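Local coordinates for protein glucose-6-phosphate 1-dehydrogenase (Kluyveromyces lactis, PDB 7E6I) that oxidises glucose 6-phosphate with NADP(+) to the 6-phosphogluconolactone, probably setting the pace of the oxidative pentose phosphate pathway and supplying NADPH, at residues 241-246 and 441-446; 447-450 and 455-458. One frame throughout, in Å; residues are numbered along the deposited sequence.

Interaction 1: 241-246 and 441-446. With BG6 (6-O-phosphono-beta-D-glucopyranose), chain B.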
ATOM      1  N   VAL A 241       5.715   7.125   1.332  1.00 27.73           N
ATOM      2  CA  VAL A 241       4.723   6.574   0.407  1.00 27.20           C
ATOM      3  C   VAL A 241       5.303   6.222  -0.958  1.00 25.07           C
ATOM      4  O   VAL A 241       4.696   5.456  -1.709  1.00 24.50           O
ATOM      5  CB  VAL A 241       3.536   7.536   0.216  1.00 27.81           C
ATOM      6  CG1 VAL A 241       2.887   7.882   1.570  1.00 30.60           C
ATOM      7  CG2 VAL A 241       3.967   8.791  -0.558  1.00 26.20           C
ATOM      8  N   MET A 242       6.454   6.783  -1.315  1.00 25.51           N
ATOM      9  CA  MET A 242       6.947   6.568  -2.674  1.00 26.50           C
ATOM     10  C   MET A 242       7.753   5.276  -2.799  1.00 25.33           C
ATOM     11  O   MET A 242       7.518   4.494  -3.726  1.00 25.79           O
ATOM     12  CB  MET A 242       7.775   7.770  -3.144  1.00 22.90           C
ATOM     13  CG  MET A 242       7.087   9.113  -2.887  1.00 28.92           C
ATOM     14  SD  MET A 242       7.905  10.563  -3.623  1.00 31.48           S
ATOM     15  CE  MET A 242       7.965  10.065  -5.350  1.00 21.74           C
ATOM     16  N   GLN A 243       8.695   5.042  -1.876  1.00 26.00           N
ATOM     17  CA  GLN A 243       9.464   3.798  -1.859  1.00 27.38           C
ATOM     18  C   GLN A 243       8.565   2.557  -1.740  1.00 27.98           C
ATOM     19  O   GLN A 243       8.968   1.460  -2.139  1.00 25.80           O
ATOM     20  CB  GLN A 243      10.470   3.846  -0.697  1.00 28.89           C
ATOM     21  CG  GLN A 243      11.411   2.635  -0.547  1.00 29.17           C
ATOM     22  CD  GLN A 243      10.778   1.466   0.211  1.00 30.43           C
ATOM     23  OE1 GLN A 243       9.811   1.635   0.962  1.00 28.76           O
ATOM     24  NE2 GLN A 243      11.305   0.267  -0.017  1.00 31.64           N
ATOM     25  N   ASN A 244       7.365   2.693  -1.169  1.00 27.67           N
ATOM     26  CA  ASN A 244       6.513   1.527  -0.974  1.00 26.26           C
ATOM     27  C   ASN A 244       5.231   1.622  -1.801  1.00 25.82           C
ATOM     28  O   ASN A 244       5.170   1.038  -2.884  1.00 26.39           O
ATOM     29  CB  ASN A 244       6.184   1.342   0.515  1.00 30.16           C
ATOM     30  CG  ASN A 244       6.091   2.655   1.251  1.00 30.62           C
ATOM     31  OD1 ASN A 244       5.050   3.306   1.251  1.00 33.05           O
ATOM     32  ND2 ASN A 244       7.171   3.049   1.891  1.00 32.70           N
ATOM     33  N   HIS A 245       4.210   2.341  -1.316  1.00 23.03           N
ATOM     34  CA  HIS A 245       2.909   2.366  -1.988  1.00 24.66           C
ATOM     35  C   HIS A 245       3.030   2.694  -3.470  1.00 25.48           C
ATOM     36  O   HIS A 245       2.595   1.920  -4.334  1.00 23.27           O
ATOM     37  CB  HIS A 245       1.984   3.384  -1.322  1.00 26.94           C
ATOM     38  CG  HIS A 245       1.801   3.162   0.143  1.00 31.55           C
ATOM     39  ND1 HIS A 245       1.738   1.901   0.701  1.00 32.05           N
ATOM     40  CD2 HIS A 245       1.685   4.036   1.167  1.00 29.58           C
ATOM     41  CE1 HIS A 245       1.572   2.011   2.006  1.00 31.03           C
ATOM     42  NE2 HIS A 245       1.541   3.296   2.316  1.00 32.29           N
ATOM     43  N   LEU A 246       3.599   3.862  -3.789  1.00 23.83           N
ATOM     44  CA  LEU A 246       3.625   4.292  -5.184  1.00 22.53           C
ATOM     45  C   LEU A 246       4.483   3.362  -6.038  1.00 22.32           C
ATOM     46  O   LEU A 246       4.132   3.067  -7.190  1.00 20.33           O
ATOM     47  CB  LEU A 246       4.115   5.741  -5.267  1.00 23.55           C
ATOM     48  CG  LEU A 246       3.209   6.809  -4.611  1.00 24.88           C
ATOM     49  CD1 LEU A 246       3.418   8.183  -5.234  1.00 23.01           C
ATOM     50  CD2 LEU A 246       1.720   6.401  -4.689  1.00 23.56           C
ATOM     51  N   LYS A 441      17.502  -1.176  -2.812  1.00 32.39           N
ATOM     52  CA  LYS A 441      18.696  -0.890  -3.608  1.00 32.93           C
ATOM     53  C   LYS A 441      18.458   0.288  -4.545  1.00 35.06           C
ATOM     54  O   LYS A 441      19.392   1.045  -4.851  1.00 36.34           O
ATOM     55  CB  LYS A 441      19.115  -2.124  -4.414  1.00 32.45           C
ATOM     56  CG  LYS A 441      19.957  -3.128  -3.648  1.00 33.14           C
ATOM     57  CD  LYS A 441      19.911  -4.521  -4.291  1.00 33.00           C
ATOM     58  CE  LYS A 441      21.099  -5.367  -3.797  1.00 42.08           C
ATOM     59  NZ  LYS A 441      20.748  -6.659  -3.131  1.00 39.34           N
ATOM     60  N   LEU A 442      17.212   0.467  -4.990  1.00 35.22           N
ATOM     61  CA  LEU A 442      16.867   1.537  -5.915  1.00 34.32           C
ATOM     62  C   LEU A 442      16.816   2.896  -5.218  1.00 32.82           C
ATOM     63  O   LEU A 442      17.351   3.884  -5.734  1.00 31.29           O
ATOM     64  CB  LEU A 442      15.523   1.215  -6.577  1.00 32.21           C
ATOM     65  CG  LEU A 442      14.974   2.263  -7.540  1.00 32.90           C
ATOM     66  CD1 LEU A 442      15.960   2.489  -8.681  1.00 34.95           C
ATOM     67  CD2 LEU A 442      13.602   1.878  -8.084  1.00 32.71           C
ATOM     68  N   PHE A 443      16.191   2.965  -4.042  1.00 31.81           N
ATOM     69  CA  PHE A 443      15.929   4.244  -3.399  1.00 30.52           C
ATOM     70  C   PHE A 443      17.020   4.685  -2.432  1.00 33.91           C
ATOM     71  O   PHE A 443      17.108   5.882  -2.123  1.00 33.25           O
ATOM     72  CB  PHE A 443      14.611   4.186  -2.636  1.00 28.34           C
ATOM     73  CG  PHE A 443      13.436   4.482  -3.473  1.00 29.12           C
ATOM     74  CD1 PHE A 443      12.865   3.495  -4.259  1.00 30.95           C
ATOM     75  CD2 PHE A 443      12.907   5.757  -3.515  1.00 27.34           C
ATOM     76  CE1 PHE A 443      11.760   3.788  -5.066  1.00 28.43           C
ATOM     77  CE2 PHE A 443      11.810   6.050  -4.316  1.00 27.22           C
ATOM     78  CZ  PHE A 443      11.242   5.076  -5.095  1.00 23.63           C
ATOM     79  N   THR A 444      17.827   3.763  -1.920  1.00 33.55           N
ATOM     80  CA  THR A 444      18.804   4.162  -0.912  1.00 34.13           C
ATOM     81  C   THR A 444      19.780   5.213  -1.430  1.00 33.78           C
ATOM     82  O   THR A 444      19.996   6.215  -0.727  1.00 34.34           O
ATOM     83  CB  THR A 444      19.531   2.927  -0.374  1.00 36.37           C
ATOM     84  OG1 THR A 444      18.643   2.200   0.490  1.00 33.86           O
ATOM     85  CG2 THR A 444      20.772   3.347   0.399  1.00 34.40           C
ATOM     86  N   PRO A 445      20.369   5.088  -2.623  1.00 34.97           N
ATOM     87  CA  PRO A 445      21.277   6.156  -3.078  1.00 32.31           C
ATOM     88  C   PRO A 445      20.613   7.523  -3.135  1.00 34.05           C
ATOM     89  O   PRO A 445      21.218   8.511  -2.712  1.00 37.76           O
ATOM     90  CB  PRO A 445      21.722   5.670  -4.461  1.00 32.74           C
ATOM     91  CG  PRO A 445      21.532   4.192  -4.424  1.00 33.26           C
ATOM     92  CD  PRO A 445      20.271   4.008  -3.624  1.00 35.05           C
ATOM     93  N   LEU A 446      19.380   7.617  -3.633  1.00 35.41           N
ATOM     94  CA  LEU A 446      18.706   8.909  -3.599  1.00 33.66           C
ATOM     95  C   LEU A 446      18.550   9.398  -2.166  1.00 36.02           C
ATOM     96  O   LEU A 446      18.794  10.575  -1.874  1.00 35.52           O
ATOM     97  CB  LEU A 446      17.345   8.821  -4.279  1.00 28.51           C
ATOM     98  CG  LEU A 446      16.502  10.094  -4.123  1.00 28.68           C
ATOM     99  CD1 LEU A 446      17.206  11.286  -4.753  1.00 33.09           C
ATOM    100  CD2 LEU A 446      15.115   9.940  -4.726  1.00 28.65           C
TER
HETATM  101  C1  BG6 B 501       0.913   5.649   5.177  1.00 39.80           C
HETATM  102  C2  BG6 B 501       1.743   6.925   5.304  1.00 38.13           C
HETATM  103  O1  BG6 B 501       1.650   4.553   4.805  1.00 37.90           O
HETATM  104  O5  BG6 B 501      -0.135   5.849   4.122  1.00 41.80           O
HETATM  105  C3  BG6 B 501       0.885   8.107   5.596  1.00 36.83           C
HETATM  106  O2  BG6 B 501       2.745   6.797   6.322  1.00 35.89           O
HETATM  107  C4  BG6 B 501      -0.141   8.305   4.529  1.00 39.08           C
HETATM  108  O3  BG6 B 501       1.693   9.313   5.652  1.00 36.64           O
HETATM  109  C5  BG6 B 501      -0.983   7.040   4.352  1.00 41.46           C
HETATM  110  O4  BG6 B 501      -0.963   9.424   4.887  1.00 41.67           O
HETATM  111  C6  BG6 B 501      -1.920   7.111   3.178  1.00 43.35           C
HETATM  112  O6  BG6 B 501      -2.625   5.885   3.114  1.00 45.33           O
HETATM  113  P   BG6 B 501      -4.182   5.911   2.538  1.00 49.16           P
HETATM  114  O1P BG6 B 501      -4.016   6.615   1.205  1.00 40.50           O
HETATM  115  O2P BG6 B 501      -5.044   6.677   3.506  1.00 42.76           O
HETATM  116  O3P BG6 B 501      -4.784   4.516   2.376  1.00 36.04           O
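Phe443 lays one face of its ring over the backbone of Gln243, and this single aromatic side chain carries nearly all of the apolar contact between the two helical segments. The CA of Gln243 stands 3.9 Å from the centroid of the Phe443 ring and only 10° off its normal, a CH-pi contact made by a main-chain carbon. Farther back on the same ring, Gln243 CG comes within 4.0 Å of Phe443 CG. Because Gln243 has its CG anti to the backbone N (chi1 -178°) and its chain bends at the next bond, CB and CG pass obliquely over the CG end of the ring while the amide leads off, its plane nearly perpendicular to the ring.

Polar contacts run the other way, toward the substrate. Asn244 ND2 donates to Gln243 OE1 over 3.1 Å, in the carbonyl plane, and also reaches the carbonyl of Arg239. Its OD1 takes the backbone N of His245 at 2.9 Å, approached almost square to the C=O bond, and the same oxygen lies over one face of the imidazole. On the far side of this small network His245 NE2 and O1 of the bound glucose 6-phosphate share a nearly straight hydrogen bond of 2.8 Å at the ring edge, while His245 ND1 is held by Asp182. That bond makes Asp182 a second-shell residue that probably helps fix the ring's rotation, consistent with a His-Asp dyad and with the probable role of His245 as proton acceptor.

The wider pi-type turn of 241-246 is closed by Leu246 N and Val241 O. The two helices lie side by side on the mixed sheet: Met242 and Leu246 rest on strands 333-338, 316-321 and 212-220, Leu442 and Leu446 on strand 316-321, with Phe443 between the helices.

Interaction 2: 447-450 and 455-458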
ATOM      1  N   LEU A 447      18.165   8.500  -1.252  1.00 34.29           N
ATOM      2  CA  LEU A 447      17.913   8.915   0.125  1.00 36.75           C
ATOM      3  C   LEU A 447      19.201   9.315   0.839  1.00 38.35           C
ATOM      4  O   LEU A 447      19.207  10.273   1.622  1.00 38.37           O
ATOM      5  CB  LEU A 447      17.205   7.797   0.881  1.00 35.77           C
ATOM      6  CG  LEU A 447      15.736   7.582   0.518  1.00 33.35           C
ATOM      7  CD1 LEU A 447      15.219   6.305   1.176  1.00 29.28           C
ATOM      8  CD2 LEU A 447      14.940   8.775   0.969  1.00 34.66           C
ATOM      9  N   ASN A 448      20.292   8.579   0.595  1.00 37.05           N
ATOM     10  CA  ASN A 448      21.597   8.971   1.121  1.00 37.08           C
ATOM     11  C   ASN A 448      22.003  10.348   0.611  1.00 40.91           C
ATOM     12  O   ASN A 448      22.538  11.169   1.367  1.00 38.93           O
ATOM     13  CB  ASN A 448      22.660   7.948   0.717  1.00 37.48           C
ATOM     14  CG  ASN A 448      22.544   6.652   1.479  1.00 39.47           C
ATOM     15  OD1 ASN A 448      21.834   6.567   2.493  1.00 38.81           O
ATOM     16  ND2 ASN A 448      23.248   5.622   0.994  1.00 38.97           N
ATOM     17  N   TYR A 449      21.781  10.608  -0.678  1.00 37.09           N
ATOM     18  CA  TYR A 449      22.182  11.886  -1.246  1.00 38.70           C
ATOM     19  C   TYR A 449      21.382  13.031  -0.635  1.00 41.52           C
ATOM     20  O   TYR A 449      21.956  14.045  -0.227  1.00 46.64           O
ATOM     21  CB  TYR A 449      22.040  11.828  -2.768  1.00 38.71           C
ATOM     22  CG  TYR A 449      21.921  13.168  -3.446  1.00 41.55           C
ATOM     23  CD1 TYR A 449      23.040  13.959  -3.678  1.00 42.74           C
ATOM     24  CD2 TYR A 449      20.691  13.634  -3.872  1.00 40.85           C
ATOM     25  CE1 TYR A 449      22.931  15.185  -4.300  1.00 42.92           C
ATOM     26  CE2 TYR A 449      20.569  14.851  -4.495  1.00 43.19           C
ATOM     27  CZ  TYR A 449      21.688  15.625  -4.705  1.00 46.01           C
ATOM     28  OH  TYR A 449      21.543  16.839  -5.329  1.00 47.40           O
ATOM     29  N   LEU A 450      20.066  12.869  -0.507  1.00 40.48           N
ATOM     30  CA  LEU A 450      19.238  13.956   0.005  1.00 41.19           C
ATOM     31  C   LEU A 450      19.531  14.243   1.474  1.00 46.49           C
ATOM     32  O   LEU A 450      19.481  15.397   1.909  1.00 46.63           O
ATOM     33  CB  LEU A 450      17.763  13.611  -0.168  1.00 41.30           C
ATOM     34  CG  LEU A 450      17.209  13.537  -1.594  1.00 41.42           C
ATOM     35  CD1 LEU A 450      15.687  13.314  -1.556  1.00 36.88           C
ATOM     36  CD2 LEU A 450      17.561  14.785  -2.370  1.00 39.62           C
ATOM     37  N   GLY A 455      23.046  17.550   0.861  1.00 62.48           N
ATOM     38  CA  GLY A 455      21.657  17.407   0.510  1.00 55.02           C
ATOM     39  C   GLY A 455      21.041  18.732   0.116  1.00 51.25           C
ATOM     40  O   GLY A 455      21.172  19.732   0.822  1.00 49.67           O
ATOM     41  N   PRO A 456      20.348  18.763  -1.022  1.00 50.89           N
ATOM     42  CA  PRO A 456      19.736  20.014  -1.481  1.00 46.67           C
ATOM     43  C   PRO A 456      18.703  20.523  -0.492  1.00 46.94           C
ATOM     44  O   PRO A 456      18.126  19.772   0.296  1.00 49.41           O
ATOM     45  CB  PRO A 456      19.078  19.626  -2.809  1.00 46.01           C
ATOM     46  CG  PRO A 456      19.759  18.356  -3.225  1.00 48.11           C
ATOM     47  CD  PRO A 456      20.089  17.649  -1.949  1.00 48.07           C
ATOM     48  N   GLN A 457      18.480  21.831  -0.528  1.00 45.94           N
ATOM     49  CA  GLN A 457      17.450  22.431   0.298  1.00 45.72           C
ATOM     50  C   GLN A 457      16.126  22.359  -0.443  1.00 45.84           C
ATOM     51  O   GLN A 457      16.056  22.811  -1.592  1.00 47.69           O
ATOM     52  CB  GLN A 457      17.795  23.886   0.616  1.00 46.72           C
ATOM     53  CG  GLN A 457      16.588  24.776   0.925  1.00 48.46           C
ATOM     54  CD  GLN A 457      16.067  24.590   2.343  1.00 49.41           C
ATOM     55  OE1 GLN A 457      16.845  24.349   3.275  1.00 45.02           O
ATOM     56  NE2 GLN A 457      14.738  24.682   2.511  1.00 45.56           N
ATOM     57  N   PRO A 458      15.081  21.767   0.133  1.00 43.64           N
ATOM     58  CA  PRO A 458      13.789  21.752  -0.559  1.00 40.59           C
ATOM     59  C   PRO A 458      13.292  23.160  -0.818  1.00 42.12           C
ATOM     60  O   PRO A 458      13.417  24.050   0.024  1.00 45.70           O
ATOM     61  CB  PRO A 458      12.864  20.994   0.405  1.00 38.03           C
ATOM     62  CG  PRO A 458      13.594  20.959   1.706  1.00 40.48           C
ATOM     63  CD  PRO A 458      15.054  20.961   1.358  1.00 41.73           C
TER
HETATM   64  O   HOH W   1      17.903  16.945   0.709  1.00 43.38           O
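Tyr449 and Pro456 meet across a helix-to-loop turn, where the chain leaves the C-terminal end of helix 433-451 and heads for the edge strand 459-462 of the mixed sheet. The closely packed part joins backbone to backbone and ring to ring. Gly455 brings its CA to 3.3 Å from Leu450 O, a CA-H...O contact with an angle of 144° at the hydrogen, and a second, more bent one reaches Tyr449 O at 3.5 Å. Two carbonyls from the last turn of the helix are therefore met by one glycine carbon.

Beside it, the pyrrolidine ring of Pro456 crosses both Tyr449 and Leu450 at about a right angle. The closest approach of the two segments is here, with Tyr449 OH 3.1 Å from Pro456 CG; the same CG stands 3.7 Å from Tyr449 CZ, obliquely to the aromatic ring. Tyr449 has its CG anti to the backbone N (chi1 158°), which carries the ring out to cross the proline; the ring also stacks on His282. On Leu450, CD2 touches Pro456 CD at 3.8 Å.

The loose side is the one that solvent enters, for the contact lies at the surface, away from the substrate pocket. With no direct hydrogen bond between the two segments, a water joins them where the backbones diverge, while Pro458, farther along, is buried against strand 285-291. That water donates to both carbonyls, lying 2.9 Å from Pro456 O and an unusually short 2.5 Å from Leu450 O, so its exact position is uncertain.

How the interactions relate
Followed from the N terminus, the chain first builds the Rossmann-type domain, lays down strand 212-220, enters helix 236-254, then adds seven more strands of the mixed sheet before helix 433-451. Interaction 1 closes this long loop of 194 residues, setting the two helices side by side at the level of the active site. Interaction 2 opens only after that, at the end of the same helix, and closes a short turn of four residues before strand 459-462. The two are in series, neither nested nor crossed, with centres about 14 Å apart. Helix 433-451 thus links the helix carrying the substrate-binding histidine to the outer edge of the sheet.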